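Probable acetyltransferase (Thermus thermophilus, PDB 3EXN) binds acetyl coenzyme A and, as a member of the GCN5-related N-acetyltransferase family, probably transfers the acetyl group to an acceptor substrate. Local coordinates at residues Ala22-Arg27 and Ala64-Leu69; Gln54-Asp59 and Val74-Ala79; Ala79-Pro84 and Ala115-Val120; Gln108-Phe113 and Lys135-Ala140. All coordinates share one frame; numbering follows the deposited sequence. Where two conformers were deposited one is given.

Contact 1: Ala22-Arg27 and Ala64-Leu69; sequences APLLHR and AFLLFL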
# COMPACT_ATOMS: atom_id res chain seq x y z
N ALA A 22 5.55 12.15 8.84
CA ALA A 22 4.34 11.80 9.60
C ALA A 22 3.16 12.73 9.35
O ALA A 22 2.06 12.28 9.10
CB ALA A 22 4.65 11.68 11.13
N PRO A 23 3.39 14.03 9.36
CA PRO A 23 2.27 14.94 9.08
C PRO A 23 1.63 14.78 7.68
O PRO A 23 0.40 14.90 7.55
CB PRO A 23 2.91 16.32 9.25
CG PRO A 23 4.07 16.07 10.17
CD PRO A 23 4.60 14.75 9.76
N LEU A 24 2.44 14.50 6.67
CA LEU A 24 1.96 14.30 5.29
C LEU A 24 1.21 12.97 5.18
O LEU A 24 0.17 12.89 4.52
CB LEU A 24 3.12 14.30 4.29
CG LEU A 24 3.98 15.55 4.16
CD1 LEU A 24 4.97 15.34 3.00
CD2 LEU A 24 3.13 16.79 3.88
N LEU A 25 1.74 11.93 5.79
CA LEU A 25 1.06 10.63 5.72
C LEU A 25 -0.24 10.68 6.51
O LEU A 25 -1.30 10.14 6.08
CB LEU A 25 1.96 9.52 6.22
CG LEU A 25 1.32 8.12 6.18
CD1 LEU A 25 0.84 7.78 4.73
CD2 LEU A 25 2.31 7.05 6.66
N HIS A 26 -0.20 11.39 7.64
CA HIS A 26 -1.43 11.62 8.42
C HIS A 26 -2.52 12.28 7.60
O HIS A 26 -3.68 11.86 7.67
CB HIS A 26 -1.11 12.40 9.69
CG HIS A 26 -2.27 12.64 10.59
ND1 HIS A 26 -2.86 13.88 10.73
CD2 HIS A 26 -2.91 11.82 11.47
CE1 HIS A 26 -3.81 13.81 11.65
NE2 HIS A 26 -3.84 12.59 12.13
N ARG A 27 -2.16 13.31 6.84
CA ARG A 27 -3.12 13.99 5.99
C ARG A 27 -3.65 13.06 4.90
O ARG A 27 -4.84 13.07 4.63
CB ARG A 27 -2.49 15.25 5.35
CG ARG A 27 -3.38 15.94 4.35
CD ARG A 27 -2.84 17.32 3.89
NE ARG A 27 -3.79 17.99 2.99
CZ ARG A 27 -3.64 18.14 1.67
NH1 ARG A 27 -2.53 17.73 1.03
NH2 ARG A 27 -4.60 18.77 0.97
N ALA A 64 8.43 1.15 2.06
CA ALA A 64 7.25 1.99 2.17
C ALA A 64 7.50 3.36 1.55
O ALA A 64 8.61 3.91 1.69
CB ALA A 64 6.81 2.14 3.68
N PHE A 65 6.47 3.87 0.87
CA PHE A 65 6.58 5.08 0.05
C PHE A 65 5.37 5.97 0.20
O PHE A 65 4.22 5.49 0.15
CB PHE A 65 6.66 4.70 -1.44
CG PHE A 65 7.71 3.70 -1.74
CD1 PHE A 65 9.00 4.11 -2.12
CD2 PHE A 65 7.41 2.35 -1.64
CE1 PHE A 65 9.99 3.16 -2.41
CE2 PHE A 65 8.39 1.39 -1.92
CZ PHE A 65 9.69 1.80 -2.27
N LEU A 66 5.60 7.28 0.32
CA LEU A 66 4.58 8.24 -0.07
C LEU A 66 4.50 8.35 -1.61
O LEU A 66 5.54 8.35 -2.29
CB LEU A 66 4.86 9.60 0.55
CG LEU A 66 4.21 9.90 1.88
CD1 LEU A 66 4.79 11.24 2.33
CD2 LEU A 66 2.66 9.98 1.84
N LEU A 67 3.29 8.45 -2.13
CA LEU A 67 3.03 8.54 -3.59
C LEU A 67 2.73 9.97 -3.94
O LEU A 67 1.85 10.59 -3.34
CB LEU A 67 1.91 7.57 -4.00
CG LEU A 67 2.06 6.12 -3.56
CD1 LEU A 67 0.86 5.27 -4.03
CD2 LEU A 67 3.35 5.50 -4.05
N PHE A 68 3.54 10.53 -4.84
CA PHE A 68 3.49 11.96 -5.13
C PHE A 68 3.10 12.21 -6.57
O PHE A 68 3.61 11.58 -7.48
CB PHE A 68 4.83 12.67 -4.84
CG PHE A 68 5.04 13.03 -3.37
CD1 PHE A 68 4.50 14.20 -2.83
CD2 PHE A 68 5.82 12.22 -2.56
CE1 PHE A 68 4.71 14.54 -1.48
CE2 PHE A 68 6.08 12.56 -1.19
CZ PHE A 68 5.51 13.70 -0.64
N LEU A 69 2.24 13.19 -6.75
CA LEU A 69 2.11 13.83 -8.10
C LEU A 69 2.67 15.24 -7.93
O LEU A 69 2.01 16.13 -7.36
CB LEU A 69 0.65 13.85 -8.56
CG LEU A 69 0.05 12.53 -9.07
CD1 LEU A 69 -1.42 12.71 -9.38
CD2 LEU A 69 0.80 11.94 -10.27
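L24 and L25 of helix 22-30 lie against L66 and F68 of strand 62-69, where the first helix of the GCN5-related N-acetyltransferase (GNAT) fold crosses one face of the central sheet. The axes of the two segments approach to 10.1 Å at 70°, and the seam between them is wholly apolar. L24 comes first. Its CB sits 4.0 Å from L66 CD1, the two side chains crossing at about a right angle. With CG beside the backbone N (chi1 -62°), L24 extends its CD1 toward the neighbouring aromatic, meeting F68 CZ at 4.0 Å from the edge of the ring, near its plane, rather than over a face. L25, buried where L24 is exposed, uses a different methyl of the same partner: its CD1 lies 4.1 Å from L66 CD2. The fork of L66 is thus divided between consecutive helix residues, one branch to each. L25 also touches Y76 of strand 72-81, so the helix spans two adjacent strands. One turn on from P23, R27 N donates to P23 O at 3.1 Å, and R27 NH1 forms a salt bridge with E72 OE2 at the start of strand 72-81.

Contact 2: Gln54-Asp59 and Val74-Ala79; sequences QTLEVD and VGYLDA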
# COMPACT_ATOMS: atom_id res chain seq x y z
N GLN A 54 8.28 4.82 12.96
CA GLN A 54 9.50 4.48 13.73
C GLN A 54 9.79 2.98 13.66
O GLN A 54 10.95 2.54 13.53
CB GLN A 54 9.34 4.94 15.17
CG GLN A 54 9.31 6.43 15.31
CD GLN A 54 8.97 6.93 16.71
OE1 GLN A 54 8.31 6.25 17.51
NE2 GLN A 54 9.42 8.13 17.00
N THR A 55 8.71 2.22 13.72
CA THR A 55 8.76 0.78 13.61
C THR A 55 9.29 0.36 12.24
O THR A 55 10.15 -0.51 12.16
CB THR A 55 7.38 0.10 13.90
OG1 THR A 55 6.97 0.39 15.25
CG2 THR A 55 7.52 -1.37 13.74
N LEU A 56 8.80 0.95 11.15
CA LEU A 56 9.26 0.52 9.82
C LEU A 56 10.66 1.02 9.51
O LEU A 56 11.40 0.35 8.77
CB LEU A 56 8.26 0.87 8.71
CG LEU A 56 8.12 2.26 8.09
CD1 LEU A 56 9.24 2.53 7.03
CD2 LEU A 56 6.73 2.44 7.45
N GLU A 57 11.03 2.14 10.11
CA GLU A 57 12.37 2.72 9.94
C GLU A 57 13.49 1.74 10.23
O GLU A 57 14.51 1.71 9.50
CB GLU A 57 12.53 3.99 10.81
CG GLU A 57 13.87 4.66 10.65
CD GLU A 57 13.98 5.98 11.36
OE1 GLU A 57 13.64 6.08 12.57
OE2 GLU A 57 14.44 6.92 10.71
N VAL A 58 13.32 0.93 11.28
CA VAL A 58 14.39 0.05 11.75
C VAL A 58 14.37 -1.35 11.12
O VAL A 58 15.22 -2.19 11.45
CB VAL A 58 14.38 -0.07 13.29
CG1 VAL A 58 14.46 1.31 13.90
CG2 VAL A 58 13.14 -0.81 13.81
N ASP A 59 13.42 -1.60 10.23
CA ASP A 59 13.35 -2.87 9.50
C ASP A 59 13.94 -2.71 8.09
O ASP A 59 13.34 -2.04 7.24
CB ASP A 59 11.90 -3.35 9.46
CG ASP A 59 11.74 -4.70 8.78
OD1 ASP A 59 12.73 -5.24 8.18
OD2 ASP A 59 10.60 -5.22 8.88
N VAL A 74 -0.47 11.84 -2.67
CA VAL A 74 -1.73 11.31 -3.16
C VAL A 74 -1.91 9.82 -2.85
O VAL A 74 -2.88 9.21 -3.28
CB VAL A 74 -1.92 11.51 -4.71
CG1 VAL A 74 -1.87 12.98 -5.07
CG2 VAL A 74 -0.88 10.72 -5.51
N GLY A 75 -1.03 9.26 -2.04
CA GLY A 75 -1.22 7.87 -1.62
C GLY A 75 -0.05 7.35 -0.84
O GLY A 75 0.89 8.10 -0.51
N TYR A 76 -0.08 6.04 -0.58
CA TYR A 76 0.87 5.37 0.29
C TYR A 76 0.96 3.91 -0.13
O TYR A 76 -0.07 3.32 -0.45
CB TYR A 76 0.42 5.47 1.74
CG TYR A 76 1.34 4.81 2.72
CD1 TYR A 76 2.63 5.30 2.93
CD2 TYR A 76 0.92 3.70 3.48
CE1 TYR A 76 3.50 4.70 3.86
CE2 TYR A 76 1.78 3.11 4.40
CZ TYR A 76 3.08 3.61 4.58
OH TYR A 76 3.93 2.99 5.50
N LEU A 77 2.16 3.34 -0.16
CA LEU A 77 2.38 1.95 -0.52
C LEU A 77 3.35 1.35 0.50
O LEU A 77 4.38 1.95 0.79
CB LEU A 77 2.91 1.82 -1.96
CG LEU A 77 3.21 0.42 -2.57
CD1 LEU A 77 3.11 0.44 -4.11
CD2 LEU A 77 4.60 -0.13 -2.11
N ASP A 78 3.00 0.19 1.06
CA ASP A 78 3.82 -0.41 2.17
C ASP A 78 3.93 -1.88 1.86
O ASP A 78 2.92 -2.54 1.73
CB ASP A 78 3.12 -0.16 3.54
CG ASP A 78 4.04 -0.41 4.77
OD1 ASP A 78 4.99 -1.25 4.71
OD2 ASP A 78 3.79 0.23 5.81
N ALA A 79 5.15 -2.35 1.73
CA ALA A 79 5.46 -3.77 1.48
C ALA A 79 6.61 -4.26 2.38
O ALA A 79 7.38 -3.47 2.96
CB ALA A 79 5.78 -3.95 0.01
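The last turn of helix 46-57 closes over the sheet of the fold by setting L56 against a tyrosine-aspartate pair, Y76 and D78, on strand 72-81. The side chains of L56 and Y76 run head-on toward each other, and L56 CD2 stops 3.5 Å from Y76 OH. The same methyl is 4.0 Å from D78 OD2, so one branch of an aliphatic side chain covers a buried polar bond. L56 reaches it with CG between the backbone N and the carbonyl carbon (chi1 79°), the crowded position for a helical leucine. Y76 and D78, two residues apart, are on the same face of the strand, and Y76 OH donates to D78 OD2 at 2.8 Å, coming from above the carboxylate plane, 52° out of it. That oxygen has a second mate in the salt bridge to R62 NH1 of strand 62-69. Within the GNAT sheet, strand 72-81 lies between strands 62-69 and 89-96, and its early part carries a classic beta bulge, in which V74 and G75 share L67 as their partner on the adjacent strand. A phenylalanine in place of Y76 would probably leave D78 OD2 without its tyrosine donor and open a gap in front of the L56 methyl. Just past the helix, D59 N donates to L56 O at 3.2 Å, while the D59 carboxylate makes a salt bridge with K80 NZ and accepts from R61 N.

Contact 3: Ala79-Pro84 and Ala115-Val120; sequences AKLGYP and AGLDGV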
# COMPACT_ATOMS: atom_id res chain seq x y z
N ALA A 79 5.15 -2.35 1.73
CA ALA A 79 5.46 -3.77 1.48
C ALA A 79 6.61 -4.26 2.38
O ALA A 79 7.38 -3.47 2.96
CB ALA A 79 5.78 -3.95 0.01
N LYS A 80 6.69 -5.56 2.52
CA LYS A 80 7.76 -6.25 3.28
C LYS A 80 8.42 -7.32 2.37
O LYS A 80 7.76 -8.27 1.91
CB LYS A 80 7.16 -6.97 4.50
CG LYS A 80 8.15 -7.72 5.38
CD LYS A 80 9.24 -6.83 5.91
CE LYS A 80 10.25 -7.60 6.73
NZ LYS A 80 9.78 -7.82 8.13
N LEU A 81 9.72 -7.16 2.14
CA LEU A 81 10.52 -8.20 1.46
C LEU A 81 10.82 -9.35 2.44
O LEU A 81 11.08 -9.12 3.62
CB LEU A 81 11.83 -7.59 0.96
CG LEU A 81 11.78 -6.34 0.08
CD1 LEU A 81 13.21 -5.87 -0.30
CD2 LEU A 81 10.93 -6.66 -1.16
N GLY A 82 10.83 -10.59 1.95
CA GLY A 82 11.24 -11.71 2.79
C GLY A 82 10.09 -12.30 3.61
O GLY A 82 10.35 -13.11 4.52
N TYR A 83 8.86 -11.92 3.28
CA TYR A 83 7.65 -12.46 3.90
C TYR A 83 6.69 -12.84 2.75
O TYR A 83 6.45 -12.03 1.87
CB TYR A 83 6.97 -11.45 4.86
CG TYR A 83 5.86 -12.09 5.66
CD1 TYR A 83 6.10 -12.69 6.88
CD2 TYR A 83 4.59 -12.17 5.15
CE1 TYR A 83 5.08 -13.34 7.57
CE2 TYR A 83 3.60 -12.81 5.81
CZ TYR A 83 3.82 -13.38 7.02
OH TYR A 83 2.77 -14.02 7.65
N PRO A 84 6.08 -14.04 2.80
CA PRO A 84 6.10 -15.04 3.84
C PRO A 84 7.38 -15.87 3.83
O PRO A 84 7.73 -16.48 4.86
CB PRO A 84 4.89 -15.94 3.52
CG PRO A 84 4.59 -15.71 2.08
CD PRO A 84 5.12 -14.36 1.72
N ALA A 115 8.43 -3.25 -10.76
CA ALA A 115 9.59 -3.02 -11.62
C ALA A 115 10.95 -3.03 -10.88
O ALA A 115 11.98 -3.43 -11.46
CB ALA A 115 9.40 -1.68 -12.39
N GLY A 116 10.95 -2.60 -9.62
CA GLY A 116 12.12 -2.53 -8.79
C GLY A 116 12.51 -3.81 -8.06
O GLY A 116 13.53 -3.82 -7.34
N LEU A 117 11.75 -4.89 -8.25
CA LEU A 117 11.93 -6.14 -7.49
C LEU A 117 12.63 -7.28 -8.22
O LEU A 117 12.44 -8.46 -7.85
CB LEU A 117 10.58 -6.65 -7.01
CG LEU A 117 9.81 -5.71 -6.09
CD1 LEU A 117 8.50 -6.39 -5.62
CD2 LEU A 117 10.65 -5.35 -4.90
N ASP A 118 13.43 -6.99 -9.24
CA ASP A 118 14.25 -8.05 -9.83
C ASP A 118 15.06 -8.73 -8.70
O ASP A 118 15.73 -8.05 -7.91
CB ASP A 118 15.15 -7.50 -10.95
CG ASP A 118 16.05 -8.57 -11.58
OD1 ASP A 118 15.66 -9.76 -11.63
OD2 ASP A 118 17.16 -8.22 -12.03
N GLY A 119 14.98 -10.05 -8.64
CA GLY A 119 15.63 -10.84 -7.61
C GLY A 119 14.63 -11.38 -6.60
O GLY A 119 14.98 -12.23 -5.79
N VAL A 120 13.42 -10.83 -6.61
CA VAL A 120 12.26 -11.36 -5.87
C VAL A 120 11.42 -12.30 -6.74
O VAL A 120 11.20 -12.04 -7.92
CB VAL A 120 11.34 -10.20 -5.38
CG1 VAL A 120 10.06 -10.75 -4.80
CG2 VAL A 120 12.05 -9.31 -4.41
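L81, at the end of strand 72-81, points its tip into the loop that follows helix 105-115, where it meets L117 and V120. CB and CG stay clear of that loop, and CG, anti to the carbonyl carbon (chi1 -53°), turns the branch toward it. Of the two methyls, CD2 makes the contact: L117 CD2 lies 4.0 Å away, the two leucines crossing obliquely, and V120 CG2 is a little farther off at 4.3 Å. Those two loop methyls are themselves 4.2 Å apart, measured from L117 CD2 to V120 CG2, so the L81 methyl rests against a small paired apolar surface. The pairing comes from a type II beta turn running from L117 to V120, closed by V120 N donating to L117 O at 2.8 Å. G119 stands at its third position with a positive phi (106°), which suits a residue without a side chain. Beyond L81 the chain leaves the strand through G82 and enters a cis peptide bond before P84, whose CB lies over one face of the Y83 ring. Both L81 and V120 also touch A89 of strand 89-96, and L117 touches L160. The turn belongs to the beta-alpha-beta crossover 89-96, 105-115, 122-128, linking its helix to its second strand, and L81 brings the end of strand 72-81 up against it.

Contact 4: Gln108-Phe113 and Lys135-Ala140; sequences QALERF and KAFFQA. With ACO (acetyl coenzyme *a), chain C.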
# COMPACT_ATOMS: atom_id res chain seq x y z
N GLN A 108 -0.54 2.20 -11.62
CA GLN A 108 0.78 2.77 -11.92
C GLN A 108 1.74 2.52 -10.74
O GLN A 108 2.92 2.17 -10.97
CB GLN A 108 0.68 4.28 -12.21
CG GLN A 108 2.01 4.83 -12.78
CD GLN A 108 2.03 6.33 -13.00
OE1 GLN A 108 0.98 6.99 -13.19
NE2 GLN A 108 3.20 6.88 -12.95
N ALA A 109 1.23 2.70 -9.51
CA ALA A 109 2.06 2.57 -8.28
C ALA A 109 2.55 1.11 -8.16
O ALA A 109 3.71 0.83 -7.85
CB ALA A 109 1.29 2.99 -7.03
N LEU A 110 1.63 0.19 -8.44
CA LEU A 110 1.94 -1.22 -8.35
C LEU A 110 2.98 -1.64 -9.39
O LEU A 110 3.94 -2.42 -9.09
CB LEU A 110 0.66 -2.03 -8.55
CG LEU A 110 0.62 -3.46 -8.12
CD1 LEU A 110 1.09 -3.60 -6.66
CD2 LEU A 110 -0.85 -3.92 -8.30
N GLU A 111 2.83 -1.12 -10.61
CA GLU A 111 3.74 -1.51 -11.69
C GLU A 111 5.11 -0.87 -11.46
O GLU A 111 6.14 -1.51 -11.69
CB GLU A 111 3.13 -1.23 -13.09
CG GLU A 111 1.82 -2.07 -13.43
CD GLU A 111 1.82 -3.57 -12.91
OE1 GLU A 111 2.88 -4.23 -12.91
OE2 GLU A 111 0.75 -4.11 -12.51
N ARG A 112 5.14 0.37 -10.97
CA ARG A 112 6.43 1.01 -10.68
C ARG A 112 7.16 0.29 -9.54
O ARG A 112 8.41 0.14 -9.58
CB ARG A 112 6.29 2.49 -10.37
CG ARG A 112 5.97 3.30 -11.61
CD ARG A 112 6.21 4.76 -11.45
NE ARG A 112 5.61 5.46 -12.57
CZ ARG A 112 6.15 5.55 -13.78
NH1 ARG A 112 7.35 5.02 -14.05
NH2 ARG A 112 5.50 6.20 -14.74
N PHE A 113 6.39 -0.19 -8.55
CA PHE A 113 7.00 -0.89 -7.40
C PHE A 113 7.51 -2.26 -7.86
O PHE A 113 8.66 -2.63 -7.60
CB PHE A 113 6.00 -0.98 -6.25
CG PHE A 113 6.45 -1.87 -5.13
CD1 PHE A 113 7.60 -1.56 -4.41
CD2 PHE A 113 5.77 -3.04 -4.84
CE1 PHE A 113 8.07 -2.41 -3.39
CE2 PHE A 113 6.23 -3.92 -3.79
CZ PHE A 113 7.33 -3.60 -3.09
N LYS A 135 -10.40 -6.52 -3.63
CA LYS A 135 -10.21 -7.86 -4.20
C LYS A 135 -10.38 -7.86 -5.72
O LYS A 135 -9.57 -8.47 -6.47
CB LYS A 135 -11.17 -8.85 -3.53
CG LYS A 135 -11.01 -8.93 -2.01
CD LYS A 135 -12.03 -9.94 -1.42
CE LYS A 135 -11.75 -10.22 0.05
NZ LYS A 135 -12.81 -11.09 0.66
N ALA A 136 -11.40 -7.17 -6.21
CA ALA A 136 -11.60 -7.03 -7.67
C ALA A 136 -10.39 -6.32 -8.35
O ALA A 136 -9.93 -6.73 -9.43
CB ALA A 136 -12.93 -6.30 -7.96
N PHE A 137 -9.87 -5.26 -7.70
CA PHE A 137 -8.70 -4.55 -8.23
C PHE A 137 -7.49 -5.46 -8.39
O PHE A 137 -6.85 -5.49 -9.47
CB PHE A 137 -8.33 -3.37 -7.33
CG PHE A 137 -7.00 -2.74 -7.68
CD1 PHE A 137 -6.89 -1.84 -8.72
CD2 PHE A 137 -5.87 -3.06 -6.96
CE1 PHE A 137 -5.66 -1.25 -9.03
CE2 PHE A 137 -4.64 -2.49 -7.26
CZ PHE A 137 -4.54 -1.58 -8.31
N PHE A 138 -7.13 -6.16 -7.32
CA PHE A 138 -5.95 -7.04 -7.35
C PHE A 138 -6.09 -8.16 -8.36
O PHE A 138 -5.11 -8.48 -9.04
CB PHE A 138 -5.55 -7.54 -5.94
CG PHE A 138 -4.87 -6.46 -5.09
CD1 PHE A 138 -3.55 -6.06 -5.35
CD2 PHE A 138 -5.56 -5.83 -4.06
CE1 PHE A 138 -2.96 -5.03 -4.60
CE2 PHE A 138 -4.97 -4.81 -3.31
CZ PHE A 138 -3.68 -4.41 -3.59
N GLN A 139 -7.29 -8.75 -8.47
CA GLN A 139 -7.50 -9.81 -9.48
C GLN A 139 -7.28 -9.28 -10.91
O GLN A 139 -6.65 -9.95 -11.77
CB GLN A 139 -8.88 -10.45 -9.32
CG GLN A 139 -9.11 -11.24 -8.00
CD GLN A 139 -9.03 -12.75 -8.23
OE1 GLN A 139 -8.23 -13.23 -9.07
NE2 GLN A 139 -9.84 -13.50 -7.51
N ALA A 140 -7.78 -8.07 -11.15
CA ALA A 140 -7.66 -7.42 -12.46
C ALA A 140 -6.21 -7.20 -12.83
O ALA A 140 -5.87 -7.26 -14.01
CB ALA A 140 -8.44 -6.08 -12.51
O5B ACO C . -7.76 0.84 -11.39
P1A ACO C . -7.06 2.22 -10.81
O1A ACO C . -7.88 3.41 -11.33
O2A ACO C . -5.55 2.06 -10.94
O3A ACO C . -7.41 2.02 -9.23
P2A ACO C . -7.12 3.12 -8.11
O4A ACO C . -8.50 3.58 -7.64
O5A ACO C . -6.20 4.21 -8.60
O6A ACO C . -6.40 2.12 -7.01
CBP ACO C . -7.09 1.04 -4.90
CCP ACO C . -7.03 0.97 -6.43
CDP ACO C . -5.65 1.02 -4.43
CEP ACO C . -7.81 -0.17 -4.30
CAP ACO C . -7.79 2.36 -4.46
OAP ACO C . -9.17 2.38 -4.91
C9P ACO C . -7.84 2.54 -2.95
O9P ACO C . -6.96 3.16 -2.35
N8P ACO C . -8.89 2.04 -2.32
C7P ACO C . -9.13 2.21 -0.87
C6P ACO C . -8.05 1.59 0.01
C5P ACO C . -7.90 0.10 -0.26
O5P ACO C . -8.89 -0.64 -0.40
N4P ACO C . -6.64 -0.34 -0.35
C3P ACO C . -6.34 -1.73 -0.59
C2P ACO C . -6.18 -2.49 0.70
S1P ACO C . -5.74 -4.22 0.44
C ACO C . -4.10 -3.96 0.14
O ACO C . -3.67 -2.83 0.16
CH3 ACO C . -3.17 -5.13 -0.14
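L110 of helix 105-115 faces two consecutive aromatics of helix 132-140, F137 and F138, and the link between the helices is made by one leucine methyl. With CG anti to the backbone N (chi1 -162°), L110 sends its CD2 to 4.2 Å from F137 CE2 and 4.4 Å from F138 CE1, meeting both rings obliquely. Aromatic contacts hold those rings in turn. F137 CD2 lies over the centre of the F138 ring, 3.9 Å above its plane, and F138 also meets F143 edge-to-face. Contacts with acetyl coenzyme A divide between the two phenylalanines. Over one face of F137, offset toward the rim, sits ACO CCP, the methylene next to the diphosphate, 3.6 Å from F137 CD1, while ACO O5B lies in the ring plane at the edge. F138 CZ is 3.6 Å from the acetyl methyl ACO CH3, which approaches obliquely, so neighbouring residues touch widely separated parts of the cofactor. Reducing F137 to an alanine is likely to take the aromatic wall from the methylene and leave the F138 ring freer to turn. Charged contacts stay outside this core: E111 OE2 makes a salt bridge with R158 NH1. Hydrogen bonds secure the cofactor elsewhere, from G104 N just before helix 105-115, from G106 N and R107 N in its first turn and, along strand 89-96, with L94 O and I96 N. This is the acetyl-CoA site of the GNAT fold, with a glycine-rich loop at the helix start and aromatics of the next helix flanking the cofactor.

From the N terminus, helix 22-30 opens contact 1 and helix 46-57 opens contact 2. Strand 62-69 closes the first and strand 72-81 the second, so the two cross, laying both helices on the same side of adjacent strands. Contact 3 starts at A79, the residue it shares with contact 2. Contact 4 opens on helix 105-115 before the loop 115-120 closes contact 3, and itself closes on helix 132-140: a second crossed pair. Helix 105-115 covers the face of strands 62-69 and 72-81 opposite the two N-terminal helices, where A109 touches L67 and F113 touches F65 and A79.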